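Local coordinates for protein putative trimethylamine methyltransferase (PDB 4YYC) that probably acts as a methyltransferase of the trimethylamine methyltransferase type, at residues Y51-E56 and A343-R348; I276-M281 and A287-Q292; E335-S340 and L378-L383. All blocks are in the same frame, centred on the assembly; numbering follows the deposited sequence.

Interaction 1. Residues Y51-E56 and A343-R348; sequences YEVLDE and AAQLAR
Gln345 reaches out from its helix to the loop backbone at Val53 and Leu54, and its primary amide is held there by three direct hydrogen bonds. OE1 accepts two of them. Leu54 N donates over 2.9 Å to Gln345 OE1, in the carbonyl plane and on a lone pair, whereas Val53 N approaches the same oxygen from above that plane, 44° out of it. The third runs the other way, from Gln345 NE2 to Leu54 O at 2.9 Å, nearly straight at 171° and almost within the amide plane. Donor and acceptor are thus both used on one residue, and peptide groups of the loop are met by a side chain; a flipped amide would probably set NE2 against the two N-H donors and OE1 against Leu54 O. An alanine at this position is likely to leave both backbone N-H groups and Leu54 O without their mate and to let the segment 51-56 drift from the helix.

Water extends the polar network. One molecule accepts from Gln345 NE2 and donates to Glu52 OE2; a second joins Glu52 OE2 (2.6 Å) to Arg348 NH2 (2.8 Å); a third links Arg348 NH2 to Tyr51 O. The opposite charges of Glu52 and Arg348 are therefore bridged, not in contact, and Glu52 OE1 forms a salt bridge with Arg49 of the second subunit.

Packing adds less: Glu52 CB lies against the Gln345 amide, 3.6 Å from Gln345 NE2, the two side chains crossing at about a right angle.

Here the loop leading into helix 56-73 lies over helix 334-350. Asp55 caps the new helix, Leu59 on it packs against Leu54 and Gln345, and Ala343 and Ala347 face Phe354 of strand 354-355.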
loop_
_atom_site.group_PDB
_atom_site.type_symbol
_atom_site.label_atom_id
_atom_site.label_comp_id
_atom_site.label_asym_id
_atom_site.label_seq_id
_atom_site.Cartn_x
_atom_site.Cartn_y
_atom_site.Cartn_z
ATOM N N TYR A 51 -7.422 10.480 0.337
ATOM C CA TYR A 51 -6.575 10.664 1.492
ATOM C C TYR A 51 -5.737 11.921 1.327
ATOM O O TYR A 51 -5.083 12.091 0.262
ATOM C CB TYR A 51 -5.637 9.458 1.617
ATOM C CG TYR A 51 -4.840 9.536 2.889
ATOM C CD1 TYR A 51 -5.450 9.345 4.119
ATOM C CD2 TYR A 51 -3.470 9.748 2.876
ATOM C CE1 TYR A 51 -4.746 9.421 5.284
ATOM C CE2 TYR A 51 -2.740 9.811 4.054
ATOM C CZ TYR A 51 -3.370 9.623 5.264
ATOM O OH TYR A 51 -2.705 9.667 6.451
ATOM N N GLU A 52 -5.740 12.759 2.353
ATOM C CA GLU A 52 -5.090 14.078 2.370
ATOM C C GLU A 52 -3.929 14.103 3.328
ATOM O O GLU A 52 -4.033 13.554 4.422
ATOM C CB GLU A 52 -6.022 15.128 2.896
ATOM C CG GLU A 52 -7.358 15.132 2.249
ATOM C CD GLU A 52 -8.177 16.342 2.657
ATOM O OE1 GLU A 52 -8.127 16.852 3.820
ATOM O OE2 GLU A 52 -8.905 16.778 1.799
ATOM N N VAL A 53 -2.847 14.761 2.913
ATOM C CA VAL A 53 -1.705 15.032 3.743
ATOM C C VAL A 53 -1.457 16.490 4.112
ATOM O O VAL A 53 -0.670 16.734 4.996
ATOM C CB VAL A 53 -0.436 14.409 3.182
ATOM C CG1 VAL A 53 -0.648 12.899 3.029
ATOM C CG2 VAL A 53 -0.041 15.051 1.866
ATOM N N LEU A 54 -2.098 17.445 3.441
ATOM C CA LEU A 54 -1.910 18.859 3.749
ATOM C C LEU A 54 -3.215 19.407 4.252
ATOM O O LEU A 54 -4.271 19.068 3.733
ATOM C CB LEU A 54 -1.513 19.640 2.511
ATOM C CG LEU A 54 -0.210 19.241 1.821
ATOM C CD1 LEU A 54 -0.029 19.870 0.459
ATOM C CD2 LEU A 54 0.919 19.573 2.794
ATOM N N ASP A 55 -3.149 20.227 5.296
ATOM C CA ASP A 55 -4.330 20.967 5.761
ATOM C C ASP A 55 -4.467 22.285 5.012
ATOM O O ASP A 55 -3.631 22.594 4.166
ATOM C CB ASP A 55 -4.320 21.151 7.284
ATOM C CG ASP A 55 -3.212 22.069 7.793
ATOM O OD1 ASP A 55 -2.545 22.841 7.049
ATOM O OD2 ASP A 55 -3.035 22.066 9.027
ATOM N N GLU A 56 -5.528 23.044 5.309
ATOM C CA GLU A 56 -5.841 24.227 4.521
ATOM C C GLU A 56 -4.664 25.194 4.528
ATOM O O GLU A 56 -4.329 25.763 3.482
ATOM C CB GLU A 56 -7.107 24.920 5.033
ATOM C CG GLU A 56 -7.552 26.132 4.206
ATOM C CD GLU A 56 -7.926 25.856 2.746
ATOM O OE1 GLU A 56 -8.333 24.713 2.388
ATOM O OE2 GLU A 56 -7.859 26.812 1.927
ATOM N N ALA A 343 0.022 16.644 -4.143
ATOM C CA ALA A 343 -0.181 17.182 -5.491
ATOM C C ALA A 343 -1.637 16.931 -5.929
ATOM O O ALA A 343 -2.278 17.760 -6.596
ATOM C CB ALA A 343 0.809 16.568 -6.473
ATOM N N ALA A 344 -2.187 15.784 -5.574
ATOM C CA ALA A 344 -3.600 15.509 -5.878
ATOM C C ALA A 344 -4.549 16.527 -5.245
ATOM O O ALA A 344 -5.512 16.979 -5.885
ATOM C CB ALA A 344 -3.973 14.108 -5.422
ATOM N N GLN A 345 -4.262 16.914 -4.005
ATOM C CA GLN A 345 -5.012 17.943 -3.356
ATOM C C GLN A 345 -4.926 19.251 -4.123
ATOM O O GLN A 345 -5.965 19.913 -4.344
ATOM C CB GLN A 345 -4.546 18.182 -1.911
ATOM C CG GLN A 345 -4.754 16.993 -1.009
ATOM C CD GLN A 345 -4.317 17.258 0.419
ATOM O OE1 GLN A 345 -3.269 16.764 0.860
ATOM N NE2 GLN A 345 -5.080 18.071 1.109
ATOM N N LEU A 346 -3.720 19.615 -4.528
ATOM C CA LEU A 346 -3.521 20.875 -5.295
ATOM C C LEU A 346 -4.206 20.840 -6.644
ATOM O O LEU A 346 -4.738 21.853 -7.116
ATOM C CB LEU A 346 -2.039 21.153 -5.464
ATOM C CG LEU A 346 -1.329 21.460 -4.142
ATOM C CD1 LEU A 346 0.170 21.345 -4.389
ATOM C CD2 LEU A 346 -1.734 22.784 -3.538
ATOM N N ALA A 347 -4.210 19.660 -7.277
ATOM C CA ALA A 347 -4.905 19.484 -8.564
ATOM C C ALA A 347 -6.414 19.638 -8.461
ATOM O O ALA A 347 -7.065 20.310 -9.304
ATOM C CB ALA A 347 -4.537 18.127 -9.157
ATOM N N ARG A 348 -6.995 19.094 -7.402
ATOM C CA ARG A 348 -8.462 19.215 -7.210
ATOM C C ARG A 348 -8.813 20.671 -7.001
ATOM O O ARG A 348 -9.822 21.159 -7.521
ATOM C CB ARG A 348 -8.954 18.347 -6.052
ATOM C CG ARG A 348 -9.032 16.845 -6.381
ATOM C CD ARG A 348 -9.669 16.060 -5.245
ATOM N NE ARG A 348 -8.814 15.907 -4.068
ATOM C CZ ARG A 348 -7.868 14.986 -3.914
ATOM N NH1 ARG A 348 -7.608 14.092 -4.848
ATOM N NH2 ARG A 348 -7.165 14.973 -2.782
HETATM O O HOH W 1 -4.792 13.373 -1.995
HETATM O O HOH W 2 -7.591 19.039 0.011
HETATM O O HOH W 3 -8.664 16.185 -0.703
#

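Interaction 2. Residues I276-M281 and A287-Q292; sequences ILSGAM and AGTLTQ
Gln292 swings its CG away from the backbone N (chi1 -163°) and stays extended beyond it, which carries its amide from the helix to the turn after the strand, where NE2 donates to Met281 O at 2.9 Å. That bond is nearly straight, 177°, and lies in the planes of both the amide and the carbonyl. Thr289 is turned so that OG1 stands beside its own backbone N, chi1 -68°, and comes within 2.9 Å of Ser278 OG. Thr289 OG1 is also hydrogen-bonded to Ser282 OG and Thr285 O. The other branch of Thr289, CG2, meets Ile276 CG2 at 4.2 Å, the two side chains running past each other in opposite directions. Farther along Ile276, CD1 rests 3.9 Å from Gln292 NE2, whose second acceptor is Glu296 OE2. Within the turn, Leu277 O receives both Ala280 N and Met281 N, and Gly279 adopts a positive phi that a side chain would strain. The whole illustrates the strand-to-helix connection of a beta-alpha-beta unit, formed here by strand 269-277, helix 286-307 and the parallel strand 313-322.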
loop_
_atom_site.group_PDB
_atom_site.type_symbol
_atom_site.label_atom_id
_atom_site.label_comp_id
_atom_site.label_asym_id
_atom_site.label_seq_id
_atom_site.Cartn_x
_atom_site.Cartn_y
_atom_site.Cartn_z
ATOM N N ILE A 276 10.353 14.568 -12.276
ATOM C CA ILE A 276 11.143 14.949 -11.135
ATOM C C ILE A 276 11.686 13.778 -10.338
ATOM O O ILE A 276 10.960 12.831 -10.034
ATOM C CB ILE A 276 10.339 15.870 -10.246
ATOM C CG1 ILE A 276 10.314 17.259 -10.922
ATOM C CG2 ILE A 276 10.863 16.002 -8.832
ATOM C CD1 ILE A 276 9.277 18.120 -10.293
ATOM N N LEU A 277 12.993 13.843 -10.079
ATOM C CA LEU A 277 13.617 13.102 -9.009
ATOM C C LEU A 277 13.972 14.136 -7.941
ATOM O O LEU A 277 14.829 15.014 -8.169
ATOM C CB LEU A 277 14.871 12.406 -9.506
ATOM C CG LEU A 277 14.623 11.393 -10.637
ATOM C CD1 LEU A 277 15.968 10.810 -11.039
ATOM C CD2 LEU A 277 13.666 10.309 -10.161
ATOM N N SER A 278 13.351 14.038 -6.777
ATOM C CA SER A 278 13.550 15.040 -5.730
ATOM C C SER A 278 14.993 15.008 -5.271
ATOM O O SER A 278 15.555 13.928 -5.068
ATOM C CB SER A 278 12.621 14.807 -4.553
ATOM O OG SER A 278 11.295 15.130 -4.888
ATOM N N GLY A 279 15.602 16.190 -5.118
ATOM C CA GLY A 279 17.041 16.280 -4.872
ATOM C C GLY A 279 17.874 16.508 -6.118
ATOM O O GLY A 279 19.039 16.919 -6.043
ATOM N N ALA A 280 17.327 16.207 -7.284
ATOM C CA ALA A 280 18.061 16.396 -8.534
ATOM C C ALA A 280 17.337 17.407 -9.407
ATOM O O ALA A 280 17.907 18.467 -9.716
ATOM C CB ALA A 280 18.245 15.070 -9.244
HETATM N N MSE A 281 16.087 17.132 -9.770
HETATM C CA MSE A 281 15.315 18.032 -10.646
HETATM C C MSE A 281 14.328 18.881 -9.876
HETATM O O MSE A 281 13.613 19.671 -10.480
HETATM C CB MSE A 281 14.537 17.255 -11.709
HETATM C CG MSE A 281 15.459 16.675 -12.771
HETATM SE SE MSE A 281 15.909 14.822 -12.277
HETATM C CE MSE A 281 14.832 13.927 -13.663
ATOM N N ALA A 287 7.752 19.746 0.491
ATOM C CA ALA A 287 7.155 21.027 0.255
ATOM C C ALA A 287 7.786 21.798 -0.923
ATOM O O ALA A 287 7.068 22.393 -1.724
ATOM C CB ALA A 287 7.180 21.891 1.475
ATOM N N GLY A 288 9.106 21.762 -1.042
ATOM C CA GLY A 288 9.763 22.429 -2.156
ATOM C C GLY A 288 9.452 21.791 -3.493
ATOM O O GLY A 288 9.266 22.504 -4.496
ATOM N N THR A 289 9.396 20.463 -3.503
ATOM C CA THR A 289 9.032 19.719 -4.688
ATOM C C THR A 289 7.599 20.084 -5.123
ATOM O O THR A 289 7.372 20.344 -6.296
ATOM C CB THR A 289 9.172 18.208 -4.445
ATOM O OG1 THR A 289 10.567 17.891 -4.293
ATOM C CG2 THR A 289 8.609 17.371 -5.579
ATOM N N LEU A 290 6.656 20.078 -4.187
ATOM C CA LEU A 290 5.280 20.447 -4.513
ATOM C C LEU A 290 5.157 21.854 -5.084
ATOM O O LEU A 290 4.360 22.102 -5.967
ATOM C CB LEU A 290 4.358 20.368 -3.301
ATOM C CG LEU A 290 3.942 18.959 -2.941
ATOM C CD1 LEU A 290 3.203 18.982 -1.628
ATOM C CD2 LEU A 290 3.091 18.321 -4.041
ATOM N N THR A 291 5.877 22.811 -4.499
ATOM C CA THR A 291 5.843 24.162 -4.979
ATOM C C THR A 291 6.313 24.218 -6.440
ATOM O O THR A 291 5.705 24.882 -7.288
ATOM C CB THR A 291 6.758 25.020 -4.083
ATOM O OG1 THR A 291 6.228 24.955 -2.755
ATOM C CG2 THR A 291 6.811 26.408 -4.550
ATOM N N GLN A 292 7.433 23.553 -6.717
ATOM C CA GLN A 292 7.951 23.560 -8.093
ATOM C C GLN A 292 6.985 22.877 -9.065
ATOM O O GLN A 292 6.749 23.357 -10.172
ATOM C CB GLN A 292 9.308 22.907 -8.170
ATOM C CG GLN A 292 10.054 23.250 -9.451
ATOM C CD GLN A 292 11.310 22.400 -9.526
ATOM O OE1 GLN A 292 12.231 22.623 -8.779
ATOM N NE2 GLN A 292 11.330 21.399 -10.409
#

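Interaction 3. Residues E335-S340 and L378-L383; sequences EPSLVS and LNMTLL
Two helical segments approach most closely at Ser337 and Met380, whose CA atoms are 6.3 Å apart, a short separation that the small size of the serines allows, with Met380 fitted alongside them. Met380, modelled as selenomethionine, supplies the whole of the contact from segment 378-383. Its CG is anti to the backbone N (chi1 170°), which directs the chain at the facing helix; bends at chi2 and chi3 then fold its end over Ser340.

Two levels of packing follow. Near the root, Met380 CB lies 3.9 Å from Ser337 OG, and CG lies 3.8 Å from Ser337 O, so methylene groups cover the serine hydroxyl and carbonyl without a polar bond between them. Ser337 also packs on Met420 of the second subunit. Farther out, the selenium is 3.4 Å from Ser340 CB and the terminal CE is 3.5 Å from the same carbon, the latter tighter than a usual carbon contact. Ser340 therefore meets Met380 chiefly through its methylene. CE is also 3.8 Å from Ser340 OG, but that hydroxyl has its polar partner elsewhere, in Thr356 OG1. Ser340 thus gives Met380 a small carbon surface while its hydroxyl bonds to another part of the fold.

Tyr341 of helix 334-350 also touches Met380 and Leu383. On another side of that helix Val339 packs on Thr289, Leu290 and Ile293 of helix 286-307, while Leu378 of helix 368-383 meets Leu414 and Met417 of helix 404-420.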
loop_
_atom_site.group_PDB
_atom_site.type_symbol
_atom_site.label_atom_id
_atom_site.label_comp_id
_atom_site.label_asym_id
_atom_site.label_seq_id
_atom_site.Cartn_x
_atom_site.Cartn_y
_atom_site.Cartn_z
ATOM N N GLU A 335 8.748 9.856 0.637
ATOM C CA GLU A 335 8.715 11.236 0.126
ATOM C C GLU A 335 7.890 11.343 -1.187
ATOM O O GLU A 335 6.970 12.179 -1.248
ATOM C CB GLU A 335 10.124 11.792 0.018
ATOM C CG GLU A 335 10.857 11.811 1.363
ATOM C CD GLU A 335 11.445 10.453 1.902
ATOM O OE1 GLU A 335 11.580 9.410 1.177
ATOM O OE2 GLU A 335 11.810 10.395 3.121
ATOM N N PRO A 336 8.087 10.436 -2.180
ATOM C CA PRO A 336 7.264 10.512 -3.375
ATOM C C PRO A 336 5.770 10.289 -3.113
ATOM O O PRO A 336 4.930 10.886 -3.786
ATOM C CB PRO A 336 7.818 9.413 -4.309
ATOM C CG PRO A 336 9.194 9.165 -3.807
ATOM C CD PRO A 336 9.216 9.498 -2.352
ATOM N N SER A 337 5.433 9.477 -2.117
ATOM C CA SER A 337 4.029 9.265 -1.802
ATOM C C SER A 337 3.425 10.543 -1.219
ATOM O O SER A 337 2.308 10.929 -1.564
ATOM C CB SER A 337 3.804 8.085 -0.854
ATOM O OG SER A 337 3.925 6.865 -1.596
ATOM N N LEU A 338 4.139 11.176 -0.322
ATOM C CA LEU A 338 3.646 12.417 0.270
ATOM C C LEU A 338 3.509 13.518 -0.765
ATOM O O LEU A 338 2.502 14.241 -0.792
ATOM C CB LEU A 338 4.574 12.910 1.392
ATOM C CG LEU A 338 4.572 11.992 2.622
ATOM C CD1 LEU A 338 5.704 12.391 3.579
ATOM C CD2 LEU A 338 3.264 11.910 3.356
ATOM N N VAL A 339 4.500 13.642 -1.618
ATOM C CA VAL A 339 4.406 14.587 -2.759
ATOM C C VAL A 339 3.132 14.306 -3.575
ATOM O O VAL A 339 2.352 15.207 -3.866
ATOM C CB VAL A 339 5.624 14.481 -3.701
ATOM C CG1 VAL A 339 5.411 15.197 -5.053
ATOM C CG2 VAL A 339 6.882 15.011 -3.017
ATOM N N SER A 340 2.912 13.052 -3.939
ATOM C CA SER A 340 1.787 12.757 -4.797
ATOM C C SER A 340 0.439 12.908 -4.132
ATOM O O SER A 340 -0.532 13.384 -4.761
ATOM C CB SER A 340 1.919 11.394 -5.441
ATOM O OG SER A 340 2.991 11.419 -6.356
ATOM N N LEU A 378 1.201 2.215 -5.898
ATOM C CA LEU A 378 -0.157 1.983 -6.386
ATOM C C LEU A 378 -1.241 2.237 -5.336
ATOM O O LEU A 378 -2.312 2.799 -5.628
ATOM C CB LEU A 378 -0.278 0.570 -6.964
ATOM C CG LEU A 378 -1.629 0.232 -7.601
ATOM C CD1 LEU A 378 -1.785 1.083 -8.856
ATOM C CD2 LEU A 378 -1.620 -1.260 -7.937
ATOM N N ASN A 379 -0.980 1.861 -4.096
ATOM C CA ASN A 379 -1.954 2.146 -3.042
ATOM C C ASN A 379 -2.136 3.665 -2.858
ATOM O O ASN A 379 -3.248 4.127 -2.724
ATOM C CB ASN A 379 -1.596 1.402 -1.733
ATOM C CG ASN A 379 -1.943 -0.091 -1.794
ATOM O OD1 ASN A 379 -3.107 -0.493 -2.008
ATOM N ND2 ASN A 379 -0.942 -0.926 -1.569
HETATM N N MSE A 380 -1.064 4.424 -2.893
HETATM C CA MSE A 380 -1.156 5.901 -2.852
HETATM C C MSE A 380 -1.934 6.381 -4.046
HETATM O O MSE A 380 -2.790 7.254 -3.950
HETATM C CB MSE A 380 0.236 6.522 -2.768
HETATM C CG MSE A 380 0.300 8.022 -2.952
HETATM SE SE MSE A 380 0.137 8.627 -4.791
HETATM C CE MSE A 380 1.851 7.939 -5.425
ATOM N N THR A 381 -1.710 5.755 -5.203
ATOM C CA THR A 381 -2.319 6.251 -6.443
ATOM C C THR A 381 -3.833 6.200 -6.315
ATOM O O THR A 381 -4.552 7.147 -6.644
ATOM C CB THR A 381 -1.848 5.399 -7.639
ATOM O OG1 THR A 381 -0.422 5.501 -7.768
ATOM C CG2 THR A 381 -2.484 5.821 -8.923
ATOM N N LEU A 382 -4.333 5.092 -5.771
ATOM C CA LEU A 382 -5.785 4.957 -5.622
ATOM C C LEU A 382 -6.292 5.883 -4.520
ATOM O O LEU A 382 -7.315 6.583 -4.686
ATOM C CB LEU A 382 -6.155 3.532 -5.265
ATOM C CG LEU A 382 -7.668 3.296 -5.083
ATOM C CD1 LEU A 382 -8.358 3.399 -6.406
ATOM C CD2 LEU A 382 -7.948 1.970 -4.415
ATOM N N LEU A 383 -5.632 5.882 -3.379
ATOM C CA LEU A 383 -6.157 6.617 -2.229
ATOM C C LEU A 383 -6.069 8.120 -2.411
ATOM O O LEU A 383 -6.891 8.865 -1.857
ATOM C CB LEU A 383 -5.439 6.186 -0.943
ATOM C CG LEU A 383 -5.653 4.722 -0.563
ATOM C CD1 LEU A 383 -4.933 4.459 0.721
ATOM C CD2 LEU A 383 -7.104 4.391 -0.410
#

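Helix 334-350 is shared by interactions 1 and 3, which use successive parts of it, and it packs on the helix of interaction 2 through Val339 and Ala343 against Leu290. Interaction 1 is only partly buried: there a loop is held by hydrogen bonds to a glutamine amide and by bridging waters. Interactions 2 and 3 are buried; the former mixes direct polar bonds with aliphatic contact inside one beta-alpha-beta unit, the latter is van der Waals packing between two helices. A probable backbone bond from Tyr51 N to Leu383 O (2.8 Å) ties interaction 1 to interaction 3, and Leu54 meets Leu290 of interaction 2. All three also touch the second subunit.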